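PDB 3L9A: peptidase C51 domain-containing protein from Streptococcus mutans, which is of unknown function but, being phage-associated with a CHAP (peptidase C51) assignment, may cleave cell-wall peptides, the present chain being its C-terminal domain. Local coordinates for residues M8-V13 / V31-P36; F12-S17 / I59-K64; K39-V44 / V80-K85. One frame throughout, in Å; residues are numbered along the deposited sequence.

From the N terminus, strand 11-15 enters two of the three contacts. In contact 1 it pairs with strand 31-35, closing a loop of 17 residues that carries the small hairpin of strands 19-21 and 24-26. In contact 2 its other edge, starting from Phe12, receives strand 61-66 and closes a longer loop of 41 residues that includes helix 46-55. Contact 3 opens after contact 1 has closed and joins strand 40-43 to 81-83; it crosses contact 2, since 39-44 lies inside that loop and 80-85 beyond it, and its own 35-residue loop holds helices 46-55 and 68-78 and strand 61-66. Strand 31-35 bonds to both 11-15 and 40-43 in one mixed sheet ordered 61-66, 11-15, 31-35, 40-43, 81-83.

Contact 1 (M8-V13 / V31-P36); sequences MRDFFV and VLHVSP
Val31 begins the pairing by laying CG1 against the ring of Phe12, 3.6 Å from its CD1. Leu32 follows as a hydrogen-bonded antiparallel pair with Val13: Leu32 N reaches Val13 O at 2.8 Å, Val13 N answers to Leu32 O, and the Leu32 CB packs against Val13 CG2. At His33 the side chains change face. The imidazole turns an edge to the face of Phe12 in an offset edge-to-face pair, planes 72° apart. A water in the imidazole plane, 2.8 Å from His33 NE2, donates to Asp10 OD2. Val34 returns to the face of Leu32 and Val13, exchanging two backbone hydrogen bonds with Phe11. Its CB sits over the Phe11 ring, 3.8 Å from the centroid, with CG1 3.5 Å from Phe11 CZ. Phe11 reaches this place because its CG stands between the backbone N and the carbonyl carbon (chi1 58°), and the beta-branched valine offers CB and CG1 to the ring. Ser35 OG donates to Asp10 OD1 at 2.9 Å, arriving from above the carboxylate plane. Pro36, just past the strand, has its CG 3.9 Å from Phe11 CE2. Helix 68-78 covers the valine face through Phe70 and Ile74, and helix 46-55 meets Phe12 and His33 through Ile52. Asp10 OD2 also accepts the backbone N of Met8 of the third subunit. The buried carboxylate is thus held at both oxygens, by serine, water and that subunit's backbone, which fixes its rotation and ties the strand pairing to the assembly.

Contact 2 (F12-S17 / I59-K64); sequences FVITNS and IEYVEK
Phe12 and Tyr61 lie side by side, pointing the same way, as an offset stack whose centroids are 4.7 Å apart and whose planes tilt by 29°. The overlap is partial: Phe12 CD2 stands over the Tyr61 face near its rim, 3.5 Å from Tyr61 CZ. From the other side of the phenylalanine plane comes Ile59, crossing at about a right angle, with CD1 over the ring 4.0 Å from its centroid and CG2 3.7 Å from Phe12 CE2. A flat aromatic suits this slot between a ring and a branched aliphatic chain. Ile14 and Lys64 run side by side, Ile14 CD1 being 3.8 Å from Lys64 CG and 3.9 Å from Tyr61 CD1, while on the other face Val13 CG1 meets Val62 CG2. The backbone bonds are those of a parallel pair. Phe12 N donates to Glu60 O at 2.9 Å, nearly straight at 170°, and Phe12 O accepts from Val62 N, so the two bonds bracket Tyr61. The next bond, Ile14 N to Glu63 O at 2.9 Å, lands one residue beyond a regular ladder, because Val62 takes a helix-like backbone conformation (psi -19°); this is consistent with a bulge where strand 61-66 is interrupted. The polar tip of Tyr61 is bonded to Glu49 and Lys53 of helix 46-55, while Glu60 pairs with Lys57 of the second subunit. Tyrosine therefore does two jobs: its ring stacks on one side of Phe12, with Ile59 on the other, and its hydroxyl, which the charges of Glu49 and Lys53 may polarise, joins the sheet edge to the helix.

Contact 3 (K39-V44 / V80-K85); sequences KRAFWV and VKFEGK
Lys85 lies across the face of Trp43 with both chain and charge. CE sits 3.5 Å from the centroid of the six-membered ring and NZ 4.2 Å from it, a CH-pi contact beside a cation-pi one. Glu83 is the hub of a salt-bridge network. Arg40 directs NE to Glu83 OE1 at 2.8 Å along an almost straight bond (175°) in the guanidinium plane, and Lys81 NZ of the same segment as Glu83 donates to Glu83 OE2 at 3.0 Å. A water donates to Glu83 OE1 and to Gly84 O, while Arg40 NH1 donates to the backbone O of Glu76 of the third subunit. The Phe42 ring lies on a face of the guanidinium, CD2 over its centre. On the opposite sheet face Ala41 CB sits over the Phe82 ring, 3.8 Å from the centroid, and also meets Val80 CG1; alanine is small enough to let Phe82 lie close, against helix 68-78. Lys81 N, Ala41 N and Glu83 N make the alternating bonds of a parallel pair. A G1 beta bulge of Lys39 and Arg40 opposite Ser35 opens strand 40-43, and strand 81-83 is outermost in this alpha/beta domain's mixed sheet within the chain.

Contact 1 (M8-V13 / V31-P36)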
loop_
_atom_site.group_PDB
_atom_site.type_symbol
_atom_site.label_atom_id
_atom_site.label_comp_id
_atom_site.label_asym_id
_atom_site.label_seq_id
_atom_site.Cartn_x
_atom_site.Cartn_y
_atom_site.Cartn_z
HETATM N N MSE A 8 1.006 -5.898 2.163
HETATM C CA MSE A 8 0.625 -6.177 3.575
HETATM C C MSE A 8 0.604 -4.895 4.405
HETATM O O MSE A 8 1.515 -4.073 4.297
HETATM C CB MSE A 8 1.582 -7.207 4.186
HETATM C CG MSE A 8 1.462 -7.401 5.698
HETATM SE SE MSE A 8 -0.316 -7.992 6.258
HETATM C CE MSE A 8 -0.160 -7.536 8.132
ATOM N N ARG A 9 -0.454 -4.732 5.207
ATOM C CA ARG A 9 -0.541 -3.681 6.229
ATOM C C ARG A 9 0.673 -3.665 7.156
ATOM O O ARG A 9 1.418 -4.632 7.228
ATOM C CB ARG A 9 -1.835 -3.863 7.055
ATOM C CG ARG A 9 -1.948 -5.144 7.844
ATOM C CD ARG A 9 -3.387 -5.446 8.293
ATOM N NE ARG A 9 -4.152 -6.223 7.315
ATOM C CZ ARG A 9 -5.264 -5.801 6.709
ATOM N NH1 ARG A 9 -5.763 -4.598 6.974
ATOM N NH2 ARG A 9 -5.891 -6.586 5.836
ATOM N N ASP A 10 0.870 -2.555 7.856
ATOM C CA ASP A 10 1.910 -2.493 8.869
ATOM C C ASP A 10 1.533 -3.397 10.053
ATOM O O ASP A 10 0.352 -3.649 10.301
ATOM C CB ASP A 10 2.065 -1.058 9.366
ATOM C CG ASP A 10 2.498 -0.081 8.284
ATOM O OD1 ASP A 10 3.047 -0.500 7.236
ATOM O OD2 ASP A 10 2.302 1.134 8.509
ATOM N N PHE A 11 2.531 -3.868 10.788
ATOM C CA PHE A 11 2.280 -4.685 11.975
ATOM C C PHE A 11 3.413 -4.522 12.966
ATOM O O PHE A 11 4.498 -4.055 12.607
ATOM C CB PHE A 11 2.054 -6.166 11.622
ATOM C CG PHE A 11 3.202 -6.830 10.878
ATOM C CD1 PHE A 11 4.207 -7.497 11.567
ATOM C CD2 PHE A 11 3.235 -6.847 9.491
ATOM C CE1 PHE A 11 5.232 -8.162 10.886
ATOM C CE2 PHE A 11 4.275 -7.495 8.802
ATOM C CZ PHE A 11 5.259 -8.158 9.506
ATOM N N PHE A 12 3.158 -4.907 14.213
ATOM C CA PHE A 12 4.203 -4.942 15.229
ATOM C C PHE A 12 4.662 -6.372 15.499
ATOM O O PHE A 12 3.862 -7.321 15.450
ATOM C CB PHE A 12 3.670 -4.437 16.573
ATOM C CG PHE A 12 3.457 -2.947 16.677
ATOM C CD1 PHE A 12 4.490 -2.037 16.438
ATOM C CD2 PHE A 12 2.231 -2.461 17.119
ATOM C CE1 PHE A 12 4.278 -0.660 16.610
ATOM C CE2 PHE A 12 2.020 -1.095 17.293
ATOM C CZ PHE A 12 3.042 -0.199 17.040
ATOM N N VAL A 13 5.940 -6.506 15.838
ATOM C CA VAL A 13 6.444 -7.702 16.509
ATOM C C VAL A 13 7.208 -7.245 17.747
ATOM O O VAL A 13 7.577 -6.073 17.857
ATOM C CB VAL A 13 7.345 -8.597 15.600
ATOM C CG1 VAL A 13 6.578 -9.076 14.375
ATOM C CG2 VAL A 13 8.619 -7.890 15.195
ATOM N N VAL A 31 9.888 -3.449 20.718
ATOM C CA VAL A 31 8.747 -3.406 19.810
ATOM C C VAL A 31 9.233 -2.870 18.471
ATOM O O VAL A 31 9.766 -1.755 18.390
ATOM C CB VAL A 31 7.595 -2.549 20.380
ATOM C CG1 VAL A 31 6.458 -2.431 19.378
ATOM C CG2 VAL A 31 7.114 -3.150 21.712
ATOM N N LEU A 32 9.068 -3.694 17.438
ATOM C CA LEU A 32 9.476 -3.326 16.092
ATOM C C LEU A 32 8.249 -3.044 15.243
ATOM O O LEU A 32 7.331 -3.875 15.159
ATOM C CB LEU A 32 10.299 -4.448 15.454
ATOM C CG LEU A 32 11.419 -5.044 16.303
ATOM C CD1 LEU A 32 12.231 -6.030 15.479
ATOM C CD2 LEU A 32 12.321 -3.958 16.897
ATOM N N HIS A 33 8.212 -1.850 14.663
ATOM C CA HIS A 33 7.182 -1.489 13.703
ATOM C C HIS A 33 7.636 -1.965 12.335
ATOM O O HIS A 33 8.711 -1.576 11.866
ATOM C CB HIS A 33 6.978 0.021 13.669
ATOM C CG HIS A 33 5.882 0.447 12.746
ATOM N ND1 HIS A 33 6.120 0.959 11.487
ATOM C CD2 HIS A 33 4.533 0.399 12.885
ATOM C CE1 HIS A 33 4.961 1.236 10.905
ATOM N NE2 HIS A 33 3.983 0.918 11.737
ATOM N N VAL A 34 6.822 -2.809 11.701
ATOM C CA VAL A 34 7.180 -3.396 10.417
ATOM C C VAL A 34 6.246 -2.860 9.345
ATOM O O VAL A 34 5.026 -3.002 9.451
ATOM C CB VAL A 34 7.100 -4.947 10.442
ATOM C CG1 VAL A 34 7.610 -5.539 9.133
ATOM C CG2 VAL A 34 7.885 -5.525 11.631
ATOM N N SER A 35 6.830 -2.257 8.308
ATOM C CA SER A 35 6.058 -1.733 7.196
ATOM C C SER A 35 6.475 -2.400 5.892
ATOM O O SER A 35 7.450 -1.990 5.269
ATOM C CB SER A 35 6.215 -0.217 7.082
ATOM O OG SER A 35 5.502 0.243 5.942
ATOM N N PRO A 36 5.765 -3.464 5.491
ATOM C CA PRO A 36 6.084 -4.057 4.190
ATOM C C PRO A 36 6.014 -3.065 3.028
ATOM O O PRO A 36 6.857 -3.118 2.129
ATOM C CB PRO A 36 5.038 -5.172 4.059
ATOM C CG PRO A 36 4.801 -5.575 5.505
ATOM C CD PRO A 36 4.740 -4.239 6.210
HETATM O O HOH W 1 1.490 1.920 10.973
#

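Contact 2 (F12-S17 / I59-K64)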
loop_
_atom_site.group_PDB
_atom_site.type_symbol
_atom_site.label_atom_id
_atom_site.label_comp_id
_atom_site.label_asym_id
_atom_site.label_seq_id
_atom_site.Cartn_x
_atom_site.Cartn_y
_atom_site.Cartn_z
ATOM N N PHE A 12 3.158 -4.907 14.213
ATOM C CA PHE A 12 4.203 -4.942 15.229
ATOM C C PHE A 12 4.662 -6.372 15.499
ATOM O O PHE A 12 3.862 -7.321 15.450
ATOM C CB PHE A 12 3.670 -4.437 16.573
ATOM C CG PHE A 12 3.457 -2.947 16.677
ATOM C CD1 PHE A 12 4.490 -2.037 16.438
ATOM C CD2 PHE A 12 2.231 -2.461 17.119
ATOM C CE1 PHE A 12 4.278 -0.660 16.610
ATOM C CE2 PHE A 12 2.020 -1.095 17.293
ATOM C CZ PHE A 12 3.042 -0.199 17.040
ATOM N N VAL A 13 5.940 -6.506 15.838
ATOM C CA VAL A 13 6.444 -7.702 16.509
ATOM C C VAL A 13 7.208 -7.245 17.747
ATOM O O VAL A 13 7.577 -6.073 17.857
ATOM C CB VAL A 13 7.345 -8.597 15.600
ATOM C CG1 VAL A 13 6.578 -9.076 14.375
ATOM C CG2 VAL A 13 8.619 -7.890 15.195
ATOM N N ILE A 14 7.439 -8.176 18.670
ATOM C CA ILE A 14 8.198 -7.894 19.890
ATOM C C ILE A 14 9.292 -8.939 19.989
ATOM O O ILE A 14 9.016 -10.128 19.885
ATOM C CB ILE A 14 7.317 -7.918 21.161
ATOM C CG1 ILE A 14 6.069 -7.053 20.979
ATOM C CG2 ILE A 14 8.126 -7.459 22.371
ATOM C CD1 ILE A 14 5.187 -6.960 22.208
ATOM N N THR A 15 10.537 -8.511 20.179
ATOM C CA THR A 15 11.640 -9.483 20.219
ATOM C C THR A 15 11.553 -10.379 21.449
ATOM O O THR A 15 11.213 -9.919 22.550
ATOM C CB THR A 15 13.002 -8.805 20.183
ATOM O OG1 THR A 15 13.142 -8.010 21.361
ATOM C CG2 THR A 15 13.156 -7.945 18.920
ATOM N N ASN A 16 11.873 -11.659 21.256
ATOM C CA ASN A 16 11.804 -12.641 22.338
ATOM C C ASN A 16 13.025 -12.653 23.254
ATOM O O ASN A 16 13.001 -13.291 24.305
ATOM C CB ASN A 16 11.580 -14.052 21.778
ATOM C CG ASN A 16 12.818 -14.626 21.096
ATOM O OD1 ASN A 16 13.751 -13.904 20.753
ATOM N ND2 ASN A 16 12.813 -15.940 20.884
ATOM N N SER A 17 14.093 -11.973 22.840
ATOM C CA SER A 17 15.351 -11.967 23.580
ATOM C C SER A 17 16.199 -10.847 22.996
ATOM O O SER A 17 15.813 -10.209 22.016
ATOM C CB SER A 17 16.074 -13.315 23.430
ATOM O OG SER A 17 16.333 -13.597 22.065
ATOM N N ILE A 59 -3.766 -1.747 14.084
ATOM C CA ILE A 59 -2.496 -2.458 13.938
ATOM C C ILE A 59 -2.430 -3.622 14.932
ATOM O O ILE A 59 -2.882 -3.507 16.079
ATOM C CB ILE A 59 -1.291 -1.497 14.083
ATOM C CG1 ILE A 59 -0.012 -2.201 13.606
ATOM C CG2 ILE A 59 -1.167 -0.934 15.514
ATOM C CD1 ILE A 59 1.200 -1.287 13.479
ATOM N N GLU A 60 -1.875 -4.739 14.477
ATOM C CA GLU A 60 -1.778 -5.948 15.296
ATOM C C GLU A 60 -0.355 -6.241 15.757
ATOM O O GLU A 60 0.602 -5.982 15.030
ATOM C CB GLU A 60 -2.277 -7.149 14.491
ATOM C CG GLU A 60 -3.760 -7.129 14.174
ATOM C CD GLU A 60 -4.200 -8.415 13.517
ATOM O OE1 GLU A 60 -3.956 -8.576 12.301
ATOM O OE2 GLU A 60 -4.765 -9.269 14.226
ATOM N N TYR A 61 -0.236 -6.801 16.962
ATOM C CA TYR A 61 1.014 -7.395 17.431
ATOM C C TYR A 61 0.969 -8.855 17.020
ATOM O O TYR A 61 0.398 -9.696 17.721
ATOM C CB TYR A 61 1.142 -7.279 18.950
ATOM C CG TYR A 61 1.271 -5.862 19.458
ATOM C CD1 TYR A 61 2.514 -5.335 19.808
ATOM C CD2 TYR A 61 0.143 -5.048 19.605
ATOM C CE1 TYR A 61 2.633 -4.032 20.287
ATOM C CE2 TYR A 61 0.253 -3.743 20.073
ATOM C CZ TYR A 61 1.493 -3.247 20.415
ATOM O OH TYR A 61 1.562 -1.957 20.883
ATOM N N VAL A 62 1.552 -9.163 15.871
ATOM C CA VAL A 62 1.315 -10.486 15.283
ATOM C C VAL A 62 2.210 -11.559 15.892
ATOM O O VAL A 62 1.932 -12.748 15.740
ATOM C CB VAL A 62 1.481 -10.477 13.752
ATOM C CG1 VAL A 62 0.462 -9.546 13.110
ATOM C CG2 VAL A 62 2.893 -10.088 13.356
ATOM N N GLU A 63 3.302 -11.141 16.541
ATOM C CA GLU A 63 4.202 -12.064 17.204
ATOM C C GLU A 63 4.861 -11.321 18.349
ATOM O O GLU A 63 5.624 -10.380 18.123
ATOM C CB GLU A 63 5.263 -12.600 16.229
ATOM C CG GLU A 63 6.286 -13.536 16.852
ATOM C CD GLU A 63 5.640 -14.698 17.568
ATOM O OE1 GLU A 63 5.615 -14.689 18.816
ATOM O OE2 GLU A 63 5.144 -15.617 16.879
ATOM N N LYS A 64 4.602 -11.771 19.575
ATOM C CA LYS A 64 5.195 -11.139 20.750
ATOM C C LYS A 64 6.422 -11.889 21.286
ATOM O O LYS A 64 6.993 -11.497 22.308
ATOM C CB LYS A 64 4.136 -10.889 21.837
ATOM C CG LYS A 64 3.028 -9.923 21.380
ATOM C CD LYS A 64 2.116 -9.464 22.520
ATOM C CE LYS A 64 1.087 -10.514 22.895
ATOM N NZ LYS A 64 0.156 -9.974 23.932
#

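Contact 3 (K39-V44 / V80-K85)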
loop_
_atom_site.group_PDB
_atom_site.type_symbol
_atom_site.label_atom_id
_atom_site.label_comp_id
_atom_site.label_asym_id
_atom_site.label_seq_id
_atom_site.Cartn_x
_atom_site.Cartn_y
_atom_site.Cartn_z
ATOM N N LYS A 39 9.084 -1.248 2.978
ATOM C CA LYS A 39 10.244 -2.143 3.150
ATOM C C LYS A 39 11.145 -1.698 4.314
ATOM O O LYS A 39 12.372 -1.684 4.206
ATOM C CB LYS A 39 11.029 -2.279 1.837
ATOM C CG LYS A 39 10.235 -3.005 0.759
ATOM C CD LYS A 39 11.023 -3.114 -0.546
ATOM C CE LYS A 39 10.246 -3.893 -1.602
ATOM N NZ LYS A 39 10.923 -3.814 -2.933
ATOM N N ARG A 40 10.518 -1.353 5.436
ATOM C CA ARG A 40 11.252 -0.819 6.583
ATOM C C ARG A 40 10.664 -1.322 7.891
ATOM O O ARG A 40 9.441 -1.277 8.083
ATOM C CB ARG A 40 11.217 0.719 6.579
ATOM C CG ARG A 40 11.909 1.362 7.799
ATOM C CD ARG A 40 11.867 2.881 7.750
ATOM N NE ARG A 40 12.417 3.503 8.959
ATOM C CZ ARG A 40 11.782 4.387 9.728
ATOM N NH1 ARG A 40 10.541 4.769 9.457
ATOM N NH2 ARG A 40 12.398 4.886 10.798
ATOM N N ALA A 41 11.535 -1.795 8.785
ATOM C CA ALA A 41 11.146 -2.091 10.167
ATOM C C ALA A 41 12.104 -1.361 11.082
ATOM O O ALA A 41 13.294 -1.264 10.790
ATOM C CB ALA A 41 11.198 -3.585 10.449
ATOM N N PHE A 42 11.605 -0.852 12.200
ATOM C CA PHE A 42 12.495 -0.189 13.143
ATOM C C PHE A 42 11.996 -0.325 14.568
ATOM O O PHE A 42 10.827 -0.613 14.811
ATOM C CB PHE A 42 12.775 1.280 12.746
ATOM C CG PHE A 42 11.676 2.258 13.069
ATOM C CD1 PHE A 42 11.857 3.198 14.079
ATOM C CD2 PHE A 42 10.507 2.303 12.313
ATOM C CE1 PHE A 42 10.872 4.139 14.363
ATOM C CE2 PHE A 42 9.506 3.239 12.598
ATOM C CZ PHE A 42 9.693 4.164 13.618
ATOM N N TRP A 43 12.918 -0.141 15.509
ATOM C CA TRP A 43 12.646 -0.235 16.928
ATOM C C TRP A 43 12.035 1.078 17.403
ATOM O O TRP A 43 12.687 2.116 17.394
ATOM C CB TRP A 43 13.960 -0.539 17.632
ATOM C CG TRP A 43 13.904 -0.756 19.116
ATOM C CD1 TRP A 43 12.790 -0.799 19.926
ATOM C CD2 TRP A 43 15.030 -0.995 19.967
ATOM N NE1 TRP A 43 13.173 -1.038 21.234
ATOM C CE2 TRP A 43 14.540 -1.159 21.281
ATOM C CE3 TRP A 43 16.414 -1.075 19.739
ATOM C CZ2 TRP A 43 15.392 -1.396 22.367
ATOM C CZ3 TRP A 43 17.254 -1.303 20.813
ATOM C CH2 TRP A 43 16.741 -1.460 22.109
ATOM N N VAL A 44 10.767 1.022 17.805
ATOM C CA VAL A 44 10.061 2.213 18.265
ATOM C C VAL A 44 10.221 2.406 19.761
ATOM O O VAL A 44 10.251 1.442 20.514
ATOM C CB VAL A 44 8.540 2.185 17.901
ATOM C CG1 VAL A 44 8.353 2.288 16.397
ATOM C CG2 VAL A 44 7.813 0.960 18.482
ATOM N N VAL A 80 12.081 -6.491 3.798
ATOM C CA VAL A 80 12.178 -5.382 4.740
ATOM C C VAL A 80 13.622 -5.146 5.170
ATOM O O VAL A 80 14.337 -6.103 5.486
ATOM C CB VAL A 80 11.266 -5.663 5.956
ATOM C CG1 VAL A 80 11.590 -4.764 7.123
ATOM C CG2 VAL A 80 9.815 -5.516 5.559
ATOM N N LYS A 81 14.019 -3.872 5.195
ATOM C CA LYS A 81 15.277 -3.448 5.795
ATOM C C LYS A 81 15.033 -3.088 7.259
ATOM O O LYS A 81 14.258 -2.186 7.567
ATOM C CB LYS A 81 15.833 -2.229 5.049
ATOM C CG LYS A 81 17.146 -1.720 5.655
ATOM C CD LYS A 81 17.462 -0.294 5.224
ATOM C CE LYS A 81 18.465 0.366 6.166
ATOM N NZ LYS A 81 18.212 1.831 6.306
ATOM N N PHE A 82 15.706 -3.803 8.152
ATOM C CA PHE A 82 15.599 -3.577 9.594
ATOM C C PHE A 82 16.536 -2.473 10.066
ATOM O O PHE A 82 17.686 -2.372 9.607
ATOM C CB PHE A 82 15.867 -4.884 10.349
ATOM C CG PHE A 82 14.676 -5.799 10.389
ATOM C CD1 PHE A 82 13.873 -5.853 11.523
ATOM C CD2 PHE A 82 14.327 -6.572 9.287
ATOM C CE1 PHE A 82 12.752 -6.674 11.559
ATOM C CE2 PHE A 82 13.200 -7.389 9.322
ATOM C CZ PHE A 82 12.413 -7.437 10.460
ATOM N N GLU A 83 16.028 -1.650 10.983
ATOM C CA GLU A 83 16.757 -0.528 11.545
ATOM C C GLU A 83 16.594 -0.495 13.062
ATOM O O GLU A 83 15.694 -1.131 13.623
ATOM C CB GLU A 83 16.226 0.800 10.995
ATOM C CG GLU A 83 16.263 0.916 9.487
ATOM C CD GLU A 83 15.604 2.185 8.977
ATOM O OE1 GLU A 83 15.011 2.931 9.776
ATOM O OE2 GLU A 83 15.696 2.431 7.761
ATOM N N GLY A 84 17.441 0.283 13.725
ATOM C CA GLY A 84 17.294 0.535 15.162
ATOM C C GLY A 84 16.377 1.713 15.420
ATOM O O GLY A 84 15.519 2.042 14.596
ATOM N N LYS A 85 16.556 2.350 16.571
ATOM C CA LYS A 85 15.755 3.519 16.931
ATOM C C LYS A 85 16.138 4.716 16.086
ATOM O O LYS A 85 17.267 4.812 15.595
ATOM C CB LYS A 85 15.941 3.867 18.405
ATOM C CG LYS A 85 15.447 2.803 19.362
ATOM C CD LYS A 85 15.681 3.204 20.809
ATOM C CE LYS A 85 15.133 2.152 21.746
ATOM N NZ LYS A 85 15.453 2.384 23.181
HETATM O O HOH W 2 15.231 3.836 12.340
#